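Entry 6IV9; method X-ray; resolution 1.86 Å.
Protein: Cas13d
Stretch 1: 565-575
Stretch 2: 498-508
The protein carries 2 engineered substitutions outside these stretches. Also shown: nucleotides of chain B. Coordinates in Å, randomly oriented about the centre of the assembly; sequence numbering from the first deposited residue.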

ATOM      1  N   ILE A 565     -13.914  -0.093  -6.317  1.00 24.24           N
ATOM      2  CA  ILE A 565     -13.913   0.346  -7.739  1.00 24.83           C
ATOM      3  C   ILE A 565     -12.693   1.231  -8.012  1.00 23.45           C
ATOM      4  O   ILE A 565     -12.067   1.059  -9.013  1.00 25.83           O
ATOM      5  CB  ILE A 565     -15.238   1.031  -8.101  1.00 27.47           C
ATOM      6  CG1 ILE A 565     -16.384   0.026  -8.056  1.00 32.00           C
ATOM      7  CG2 ILE A 565     -15.142   1.700  -9.451  1.00 29.04           C
ATOM      8  CD1 ILE A 565     -17.713   0.659  -7.833  1.00 41.20           C
ATOM      9  N   VAL A 566     -12.351   2.107  -7.080  1.00 23.23           N
ATOM     10  CA  VAL A 566     -11.169   2.991  -7.251  1.00 22.74           C
ATOM     11  C   VAL A 566      -9.924   2.118  -7.404  1.00 23.32           C
ATOM     12  O   VAL A 566      -9.164   2.378  -8.287  1.00 24.56           O
ATOM     13  CB  VAL A 566     -11.033   3.949  -6.060  1.00 23.10           C
ATOM     14  CG1 VAL A 566      -9.658   4.570  -5.980  1.00 23.48           C
ATOM     15  CG2 VAL A 566     -12.102   5.013  -6.105  1.00 26.29           C
ATOM     16  N   LYS A 567      -9.804   1.064  -6.608  1.00 21.73           N
ATOM     17  CA  LYS A 567      -8.634   0.171  -6.728  1.00 22.28           C
ATOM     18  C   LYS A 567      -8.612  -0.430  -8.137  1.00 24.46           C
ATOM     19  O   LYS A 567      -7.565  -0.472  -8.730  1.00 23.13           O
ATOM     20  CB  LYS A 567      -8.741  -0.930  -5.677  1.00 23.59           C
ATOM     21  CG  LYS A 567      -7.772  -2.089  -5.800  1.00 23.35           C
ATOM     22  CD  LYS A 567      -7.877  -3.081  -4.673  1.00 24.32           C
ATOM     23  CE  LYS A 567      -6.960  -4.268  -4.840  1.00 26.31           C
ATOM     24  NZ  LYS A 567      -7.330  -5.103  -5.998  1.00 28.11           N
ATOM     25  N   ASN A 568      -9.763  -0.854  -8.645  1.00 23.53           N
ATOM     26  CA  ASN A 568      -9.807  -1.477  -9.989  1.00 22.57           C
ATOM     27  C   ASN A 568      -9.385  -0.477 -11.076  1.00 25.42           C
ATOM     28  O   ASN A 568      -8.559  -0.807 -11.878  1.00 27.17           O
ATOM     29  CB  ASN A 568     -11.207  -2.021 -10.296  1.00 24.50           C
ATOM     30  CG  ASN A 568     -11.687  -3.072  -9.316  1.00 27.44           C
ATOM     31  OD1 ASN A 568     -10.906  -3.791  -8.738  1.00 27.12           O
ATOM     32  ND2 ASN A 568     -12.985  -3.167  -9.129  1.00 25.48           N
ATOM     33  N   ILE A 569      -9.985   0.698 -11.103  1.00 23.86           N
ATOM     34  CA  ILE A 569      -9.668   1.706 -12.155  1.00 24.27           C
ATOM     35  C   ILE A 569      -8.283   2.329 -11.973  1.00 23.07           C
ATOM     36  O   ILE A 569      -7.673   2.633 -12.953  1.00 25.66           O
ATOM     37  CB  ILE A 569     -10.798   2.726 -12.341  1.00 25.14           C
ATOM     38  CG1 ILE A 569     -10.904   3.681 -11.158  1.00 24.93           C
ATOM     39  CG2 ILE A 569     -12.099   2.001 -12.616  1.00 28.34           C
ATOM     40  CD1 ILE A 569     -11.943   4.728 -11.321  1.00 29.46           C
ATOM     41  N   ALA A 570      -7.855   2.551 -10.737  1.00 22.58           N
ATOM     42  CA  ALA A 570      -6.512   3.119 -10.483  1.00 23.79           C
ATOM     43  C   ALA A 570      -5.413   2.149 -10.933  1.00 25.61           C
ATOM     44  O   ALA A 570      -4.343   2.601 -11.239  1.00 27.04           O
ATOM     45  CB  ALA A 570      -6.351   3.518  -9.047  1.00 25.44           C
ATOM     46  N   SER A 571      -5.689   0.855 -10.876  1.00 23.04           N
ATOM     47  CA  SER A 571      -4.727  -0.219 -11.215  1.00 27.32           C
ATOM     48  C   SER A 571      -4.547  -0.353 -12.727  1.00 27.50           C
ATOM     49  O   SER A 571      -3.650  -1.033 -13.143  1.00 27.12           O
ATOM     50  CB  SER A 571      -5.129  -1.517 -10.579  1.00 26.78           C
ATOM     51  OG  SER A 571      -5.078  -1.420  -9.175  1.00 27.03           O
ATOM     52  N   MET A 572      -5.441   0.240 -13.498  1.00 26.73           N
ATOM     53  CA  MET A 572      -5.365   0.144 -14.970  1.00 27.08           C
ATOM     54  C   MET A 572      -4.247   1.021 -15.514  1.00 28.10           C
ATOM     55  O   MET A 572      -3.981   2.053 -14.962  1.00 28.20           O
ATOM     56  CB  MET A 572      -6.695   0.535 -15.610  1.00 26.76           C
ATOM     57  CG  MET A 572      -7.770  -0.468 -15.338  1.00 29.50           C
ATOM     58  SD  MET A 572      -9.370   0.034 -15.926  1.00 31.30           S
ATOM     59  CE  MET A 572     -10.376  -1.341 -15.395  1.00 30.73           C
ATOM     60  N   ARG A 573      -3.660   0.571 -16.606  1.00 32.39           N
ATOM     61  CA  ARG A 573      -2.564   1.275 -17.291  1.00 41.22           C
ATOM     62  C   ARG A 573      -3.059   2.630 -17.796  1.00 33.00           C
ATOM     63  O   ARG A 573      -4.125   2.692 -18.356  1.00 39.04           O
ATOM     64  CB  ARG A 573      -2.205   0.423 -18.507  1.00 47.42           C
ATOM     65  CG  ARG A 573      -0.875   0.755 -19.149  1.00 62.97           C
ATOM     66  CD  ARG A 573      -0.616  -0.281 -20.224  1.00 61.04           C
ATOM     67  NE  ARG A 573       0.555   0.097 -20.983  1.00 74.91           N
ATOM     68  CZ  ARG A 573       1.395  -0.750 -21.553  1.00 73.25           C
ATOM     69  NH1 ARG A 573       2.478  -0.295 -22.155  1.00 61.60           N
ATOM     70  NH2 ARG A 573       1.144  -2.043 -21.523  1.00 67.43           N
ATOM     71  N   LYS A 574      -2.301   3.680 -17.530  1.00 36.11           N
ATOM     72  CA  LYS A 574      -2.638   5.018 -18.068  1.00 40.56           C
ATOM     73  C   LYS A 574      -1.922   5.173 -19.412  1.00 42.68           C
ATOM     74  O   LYS A 574      -0.975   4.448 -19.669  1.00 39.08           O
ATOM     75  CB  LYS A 574      -2.282   6.122 -17.067  1.00 48.65           C
ATOM     76  CG  LYS A 574      -3.352   6.443 -16.032  1.00 53.53           C
ATOM     77  CD  LYS A 574      -2.982   7.539 -15.046  1.00 56.83           C
ATOM     78  CE  LYS A 574      -3.380   7.263 -13.609  1.00 56.63           C
ATOM     79  NZ  LYS A 574      -4.675   6.557 -13.508  1.00 55.44           N
ATOM     80  N   PRO A 575      -2.310   6.127 -20.271  1.00 51.25           N
ATOM     81  CA  PRO A 575      -1.636   6.308 -21.550  1.00 54.78           C
ATOM     82  C   PRO A 575      -0.162   6.628 -21.297  1.00 47.87           C
ATOM     83  O   PRO A 575       0.129   7.281 -20.342  1.00 41.48           O
ATOM     84  CB  PRO A 575      -2.261   7.577 -22.123  1.00 60.60           C
ATOM     85  CG  PRO A 575      -3.571   7.713 -21.402  1.00 59.65           C
ATOM     86  CD  PRO A 575      -3.376   7.070 -20.048  1.00 53.89           C
TER
ATOM     87  P     A B  42      -3.681  -7.773 -13.878  0.96 56.70           P
ATOM     88  OP1   A B  42      -4.933  -8.052 -13.149  1.00 57.54           O
ATOM     89  OP2   A B  42      -3.176  -8.626 -14.991  1.00 45.22           O
ATOM     90  O5'   A B  42      -3.809  -6.380 -14.624  1.00 42.82           O
ATOM     91  C5'   A B  42      -4.187  -5.238 -13.882  1.00 41.30           C
ATOM     92  C4'   A B  42      -4.138  -4.091 -14.826  1.00 40.50           C
ATOM     93  O4'   A B  42      -2.738  -3.802 -15.036  1.00 35.74           O
ATOM     94  C3'   A B  42      -4.726  -4.363 -16.208  1.00 31.55           C
ATOM     95  O3'   A B  42      -6.069  -3.846 -16.267  1.00 26.84           O
ATOM     96  C2'   A B  42      -3.851  -3.514 -17.127  1.00 32.81           C
ATOM     97  O2'   A B  42      -4.175  -2.174 -17.396  1.00 30.64           O
ATOM     98  C1'   A B  42      -2.541  -3.383 -16.344  1.00 40.77           C
ATOM     99  N9    A B  42      -1.535  -4.230 -16.961  1.00 51.69           N
ATOM    100  C8    A B  42      -1.577  -5.566 -17.275  1.00 60.97           C
ATOM    101  N7    A B  42      -0.514  -5.991 -17.910  1.00 69.03           N
ATOM    102  C5    A B  42       0.271  -4.853 -18.039  1.00 66.94           C
ATOM    103  C6    A B  42       1.538  -4.639 -18.600  1.00 75.33           C
ATOM    104  N6    A B  42       2.256  -5.604 -19.181  1.00 80.96           N
ATOM    105  N1    A B  42       2.054  -3.388 -18.536  1.00 74.57           N
ATOM    106  C2    A B  42       1.331  -2.421 -17.950  1.00 70.07           C
ATOM    107  N3    A B  42       0.130  -2.504 -17.377  1.00 68.08           N
ATOM    108  C4    A B  42      -0.353  -3.758 -17.470  1.00 62.54           C
ATOM    109  P     U B  34      -6.353  -8.426  -5.198  1.00 26.37           P
ATOM    110  OP1   U B  34      -6.333  -7.657  -6.472  1.00 25.68           O
ATOM    111  OP2   U B  34      -5.956  -9.817  -5.152  1.00 26.20           O
ATOM    112  O5'   U B  34      -5.484  -7.641  -4.155  1.00 25.17           O
ATOM    113  C5'   U B  34      -4.095  -7.939  -3.954  1.00 27.44           C
ATOM    114  C4'   U B  34      -3.594  -7.160  -2.771  1.00 24.15           C
ATOM    115  O4'   U B  34      -4.224  -7.567  -1.539  1.00 23.64           O
ATOM    116  C3'   U B  34      -2.105  -7.295  -2.487  1.00 23.49           C
ATOM    117  O3'   U B  34      -1.433  -6.420  -3.404  1.00 25.17           O
ATOM    118  C2'   U B  34      -2.047  -6.820  -1.043  1.00 24.50           C
ATOM    119  O2'   U B  34      -2.095  -5.401  -0.997  1.00 25.19           O
ATOM    120  C1'   U B  34      -3.305  -7.477  -0.477  1.00 25.70           C
ATOM    121  N1    U B  34      -3.075  -8.843   0.030  1.00 27.86           N
ATOM    122  C2    U B  34      -2.379  -8.916   1.215  1.00 29.99           C
ATOM    123  O2    U B  34      -1.963  -7.931   1.792  1.00 29.89           O
ATOM    124  N3    U B  34      -2.167 -10.177   1.676  1.00 34.58           N
ATOM    125  C4    U B  34      -2.569 -11.354   1.096  1.00 33.18           C
ATOM    126  O4    U B  34      -2.357 -12.400   1.682  1.00 35.62           O
ATOM    127  C5    U B  34      -3.313 -11.204  -0.115  1.00 32.08           C
ATOM    128  C6    U B  34      -3.511  -9.974  -0.611  1.00 29.16           C
ATOM    129  P     U B  43      -7.333  -4.751 -16.129  1.00 29.68           P
ATOM    130  OP1   U B  43      -7.937  -4.522 -14.765  1.00 29.27           O
ATOM    131  OP2   U B  43      -7.047  -6.116 -16.564  1.00 33.01           O
ATOM    132  O5'   U B  43      -8.366  -4.050 -17.109  1.00 30.65           O
ATOM    133  C5'   U B  43      -8.092  -3.928 -18.512  1.00 27.12           C
ATOM    134  C4'   U B  43      -9.374  -3.630 -19.258  1.00 28.20           C
ATOM    135  O4'   U B  43      -9.768  -2.306 -18.853  1.00 27.28           O
ATOM    136  C3'   U B  43      -9.244  -3.540 -20.789  1.00 27.85           C
ATOM    137  O3'   U B  43      -9.463  -4.853 -21.279  1.00 28.05           O
ATOM    138  C2'   U B  43     -10.355  -2.539 -21.143  1.00 26.79           C
ATOM    139  O2'   U B  43     -11.570  -3.239 -20.993  1.00 26.74           O
ATOM    140  C1'   U B  43     -10.265  -1.558 -19.965  1.00 29.74           C
ATOM    141  N1    U B  43      -9.373  -0.415 -20.208  1.00 32.36           N
ATOM    142  C2    U B  43      -9.764   0.527 -21.128  1.00 40.42           C
ATOM    143  O2    U B  43     -10.828   0.482 -21.708  1.00 45.28           O
ATOM    144  N3    U B  43      -8.865   1.534 -21.339  1.00 44.05           N
ATOM    145  C4    U B  43      -7.644   1.699 -20.740  1.00 48.68           C
ATOM    146  O4    U B  43      -6.956   2.673 -21.036  1.00 62.34           O
ATOM    147  C5    U B  43      -7.305   0.686 -19.798  1.00 44.43           C
ATOM    148  C6    U B  43      -8.156  -0.314 -19.570  1.00 40.64           C
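Stretch 2, residues 498-508: FSKMIYMLTYF

The centre of the contact is Val566, whose CA-to-CB bond points toward stretch 2 and whose two methyl groups lie against a turn of helix. CG1 of Val566 comes within 3.8 Å of CA of Tyr503 and 3.9 Å of its CB, and it also reaches the edge of the tyrosine ring, near the ring plane. CG2 of Val566 lies 3.8 Å from the backbone O of Ser499. A short, beta-branched side chain suits such a place, because it fills the space beside a neighbouring backbone without holding the two helices far apart. At the margin of this patch, CG2 of Ile502 stands 4.5 Å from CG1 of Val566, while the end of the isoleucine side chain leads away.

Stretch 2 is already helical where it begins, with regular i to i-4 hydrogen bonds such as Tyr503 N to Ser499 O at 3.0 Å. It runs in broadly the same direction as the helix of stretch 1, crossing it at -29° with a closest axial approach of 9.9 Å. The register follows: CA of Val566 is 5.8 Å from CA of Tyr503, and one turn further on CA of Ala570 is 6.3 Å from CA of Thr506.

Tyr503 links the apolar centre to the polar edge. Its CA-to-CB bond points sideways, but with chi1 at t the ring comes nearer to stretch 1, where its CE1 lies 3.9 Å from CG1 of Ile569 and 4.1 Å from CB of Ala570. The small alanine brings its CB to 3.4 Å from OG1 of Thr506 as well. That hydroxyl donates a hydrogen bond to O of Tyr503 at 2.6 Å, so the hydroxyl's proton is spent on a backbone carbonyl of its own stretch while the CA-to-CB bond of Thr506 points toward the other.

Beyond the helix of stretch 1, the backbone at Lys574 is extended and its CA-to-CB bond points toward stretch 2; the long side chain that follows can bring both methylene and ammonium groups to the contact. Its aliphatic part and its charge both find partners: CE of Lys574 lies over one face of the Tyr507 ring, 4.2 Å from CZ, in a CH-pi contact, and NZ of Lys574 makes a cation-pi contact 4.8 Å from the centroid of that ring. NZ of Lys574 also donates a weak hydrogen bond to OH of Tyr503 at 3.2 Å. A water completes the edge, accepting from NZ of Lys574 at 2.7 Å and donating to OG1 of Thr506 at 2.7 Å.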

ATOM      1  N   PHE A 498     -14.862  11.934  -1.118  1.00 29.30           N
ATOM      2  CA  PHE A 498     -13.773  11.274  -0.364  1.00 27.14           C
ATOM      3  C   PHE A 498     -13.157  10.173  -1.233  1.00 25.87           C
ATOM      4  O   PHE A 498     -11.955  10.092  -1.283  1.00 26.22           O
ATOM      5  CB  PHE A 498     -14.265  10.747   0.982  1.00 27.42           C
ATOM      6  CG  PHE A 498     -13.161  10.120   1.788  1.00 28.37           C
ATOM      7  CD1 PHE A 498     -12.378  10.882   2.629  1.00 29.79           C
ATOM      8  CD2 PHE A 498     -12.866   8.780   1.653  1.00 31.41           C
ATOM      9  CE1 PHE A 498     -11.344  10.307   3.341  1.00 31.62           C
ATOM     10  CE2 PHE A 498     -11.838   8.206   2.375  1.00 34.51           C
ATOM     11  CZ  PHE A 498     -11.075   8.974   3.210  1.00 29.27           C
ATOM     12  N   SER A 499     -13.993   9.388  -1.910  1.00 23.10           N
ATOM     13  CA  SER A 499     -13.542   8.291  -2.801  1.00 25.06           C
ATOM     14  C   SER A 499     -12.739   8.874  -3.963  1.00 28.40           C
ATOM     15  O   SER A 499     -11.721   8.342  -4.285  1.00 24.96           O
ATOM     16  CB  SER A 499     -14.717   7.519  -3.318  1.00 27.21           C
ATOM     17  OG  SER A 499     -15.514   7.058  -2.262  1.00 30.90           O
ATOM     18  N   LYS A 500     -13.229   9.958  -4.541  1.00 24.80           N
ATOM     19  CA  LYS A 500     -12.546  10.630  -5.670  1.00 24.02           C
ATOM     20  C   LYS A 500     -11.196  11.183  -5.194  1.00 24.00           C
ATOM     21  O   LYS A 500     -10.278  11.216  -5.965  1.00 23.72           O
ATOM     22  CB  LYS A 500     -13.496  11.626  -6.341  1.00 25.65           C
ATOM     23  CG  LYS A 500     -14.675  10.971  -7.035  1.00 29.58           C
ATOM     24  CD  LYS A 500     -15.577  11.929  -7.781  1.00 32.80           C
ATOM     25  CE  LYS A 500     -16.725  12.461  -6.964  1.00 31.61           C
ATOM     26  NZ  LYS A 500     -17.847  12.902  -7.817  1.00 32.18           N
ATOM     27  N   MET A 501     -11.138  11.646  -3.952  1.00 24.74           N
ATOM     28  CA  MET A 501      -9.879  12.180  -3.396  1.00 25.68           C
ATOM     29  C   MET A 501      -8.863  11.043  -3.316  1.00 28.62           C
ATOM     30  O   MET A 501      -7.733  11.262  -3.647  1.00 27.65           O
ATOM     31  CB  MET A 501     -10.097  12.754  -2.004  1.00 26.70           C
ATOM     32  CG  MET A 501      -8.856  13.285  -1.396  1.00 27.39           C
ATOM     33  SD  MET A 501      -9.197  14.167   0.118  1.00 32.31           S
ATOM     34  CE  MET A 501      -9.677  12.841   1.206  1.00 36.80           C
ATOM     35  N   ILE A 502      -9.299   9.870  -2.877  1.00 22.82           N
ATOM     36  CA  ILE A 502      -8.394   8.688  -2.819  1.00 23.02           C
ATOM     37  C   ILE A 502      -7.947   8.328  -4.237  1.00 23.92           C
ATOM     38  O   ILE A 502      -6.787   8.075  -4.430  1.00 24.04           O
ATOM     39  CB  ILE A 502      -9.044   7.508  -2.082  1.00 21.16           C
ATOM     40  CG1 ILE A 502      -9.406   7.893  -0.648  1.00 21.86           C
ATOM     41  CG2 ILE A 502      -8.145   6.294  -2.146  1.00 24.17           C
ATOM     42  CD1 ILE A 502      -8.262   8.383   0.176  1.00 24.82           C
ATOM     43  N   TYR A 503      -8.844   8.403  -5.209  1.00 21.46           N
ATOM     44  CA  TYR A 503      -8.447   8.091  -6.598  1.00 21.52           C
ATOM     45  C   TYR A 503      -7.359   9.071  -7.044  1.00 24.19           C
ATOM     46  O   TYR A 503      -6.435   8.676  -7.680  1.00 24.83           O
ATOM     47  CB  TYR A 503      -9.612   8.163  -7.583  1.00 25.33           C
ATOM     48  CG  TYR A 503      -9.136   8.024  -9.000  1.00 24.10           C
ATOM     49  CD1 TYR A 503      -8.803   6.789  -9.512  1.00 23.71           C
ATOM     50  CD2 TYR A 503      -8.926   9.123  -9.804  1.00 26.36           C
ATOM     51  CE1 TYR A 503      -8.313   6.638 -10.791  1.00 24.49           C
ATOM     52  CE2 TYR A 503      -8.437   8.994 -11.090  1.00 25.12           C
ATOM     53  CZ  TYR A 503      -8.121   7.747 -11.583  1.00 26.17           C
ATOM     54  OH  TYR A 503      -7.621   7.587 -12.830  1.00 27.60           O
ATOM     55  N   MET A 504      -7.491  10.333  -6.662  1.00 24.29           N
ATOM     56  CA  MET A 504      -6.522  11.385  -7.047  1.00 24.34           C
ATOM     57  C   MET A 504      -5.136  11.034  -6.489  1.00 23.80           C
ATOM     58  O   MET A 504      -4.198  11.105  -7.216  1.00 22.52           O
ATOM     59  CB  MET A 504      -6.970  12.743  -6.507  1.00 26.59           C
ATOM     60  CG  MET A 504      -6.029  13.861  -6.841  1.00 27.27           C
ATOM     61  SD  MET A 504      -4.684  14.036  -5.672  1.00 29.73           S
ATOM     62  CE  MET A 504      -5.585  14.665  -4.266  1.00 29.91           C
ATOM     63  N   LEU A 505      -5.075  10.524  -5.265  1.00 23.01           N
ATOM     64  CA  LEU A 505      -3.815  10.149  -4.581  1.00 23.64           C
ATOM     65  C   LEU A 505      -3.077   9.076  -5.385  1.00 23.08           C
ATOM     66  O   LEU A 505      -1.887   9.084  -5.398  1.00 22.23           O
ATOM     67  CB  LEU A 505      -4.177   9.562  -3.222  1.00 26.65           C
ATOM     68  CG  LEU A 505      -3.922  10.431  -1.997  1.00 36.11           C
ATOM     69  CD1 LEU A 505      -3.865  11.906  -2.308  1.00 32.90           C
ATOM     70  CD2 LEU A 505      -4.904  10.114  -0.894  1.00 31.99           C
ATOM     71  N   THR A 506      -3.814   8.213  -6.079  1.00 20.62           N
ATOM     72  CA  THR A 506      -3.222   7.071  -6.827  1.00 23.04           C
ATOM     73  C   THR A 506      -2.326   7.523  -7.978  1.00 25.15           C
ATOM     74  O   THR A 506      -1.508   6.753  -8.407  1.00 24.32           O
ATOM     75  CB  THR A 506      -4.249   6.019  -7.239  1.00 22.82           C
ATOM     76  OG1 THR A 506      -5.001   6.542  -8.319  1.00 23.41           O
ATOM     77  CG2 THR A 506      -5.123   5.576  -6.091  1.00 25.03           C
ATOM     78  N   TYR A 507      -2.453   8.764  -8.415  1.00 26.69           N
ATOM     79  CA  TYR A 507      -1.591   9.296  -9.496  1.00 25.17           C
ATOM     80  C   TYR A 507      -0.122   9.252  -9.060  1.00 23.57           C
ATOM     81  O   TYR A 507       0.732   9.096  -9.877  1.00 25.35           O
ATOM     82  CB  TYR A 507      -1.940  10.752  -9.780  1.00 25.34           C
ATOM     83  CG  TYR A 507      -2.928  10.920 -10.897  1.00 25.59           C
ATOM     84  CD1 TYR A 507      -4.263  10.643 -10.717  1.00 29.94           C
ATOM     85  CD2 TYR A 507      -2.515  11.321 -12.146  1.00 33.84           C
ATOM     86  CE1 TYR A 507      -5.170  10.782 -11.748  1.00 31.24           C
ATOM     87  CE2 TYR A 507      -3.403  11.461 -13.190  1.00 34.68           C
ATOM     88  CZ  TYR A 507      -4.738  11.198 -12.989  1.00 33.50           C
ATOM     89  OH  TYR A 507      -5.585  11.356 -14.036  1.00 37.55           O
ATOM     90  N   PHE A 508       0.111   9.435  -7.771  1.00 22.88           N
ATOM     91  CA  PHE A 508       1.478   9.517  -7.216  1.00 22.00           C
ATOM     92  C   PHE A 508       1.997   8.144  -6.790  1.00 24.61           C
ATOM     93  O   PHE A 508       3.119   8.084  -6.357  1.00 27.20           O
ATOM     94  CB  PHE A 508       1.457  10.469  -6.028  1.00 22.96           C
ATOM     95  CG  PHE A 508       0.935  11.841  -6.357  1.00 26.35           C
ATOM     96  CD1 PHE A 508       1.636  12.672  -7.209  1.00 31.93           C
ATOM     97  CD2 PHE A 508      -0.257  12.291  -5.835  1.00 26.25           C
ATOM     98  CE1 PHE A 508       1.155  13.930  -7.528  1.00 39.78           C
ATOM     99  CE2 PHE A 508      -0.733  13.548  -6.153  1.00 29.83           C
ATOM    100  CZ  PHE A 508      -0.025  14.368  -6.988  1.00 32.77           C
TER
HETATM  101  O   HOH W   1      -4.182   6.083 -10.856  1.00 45.44           O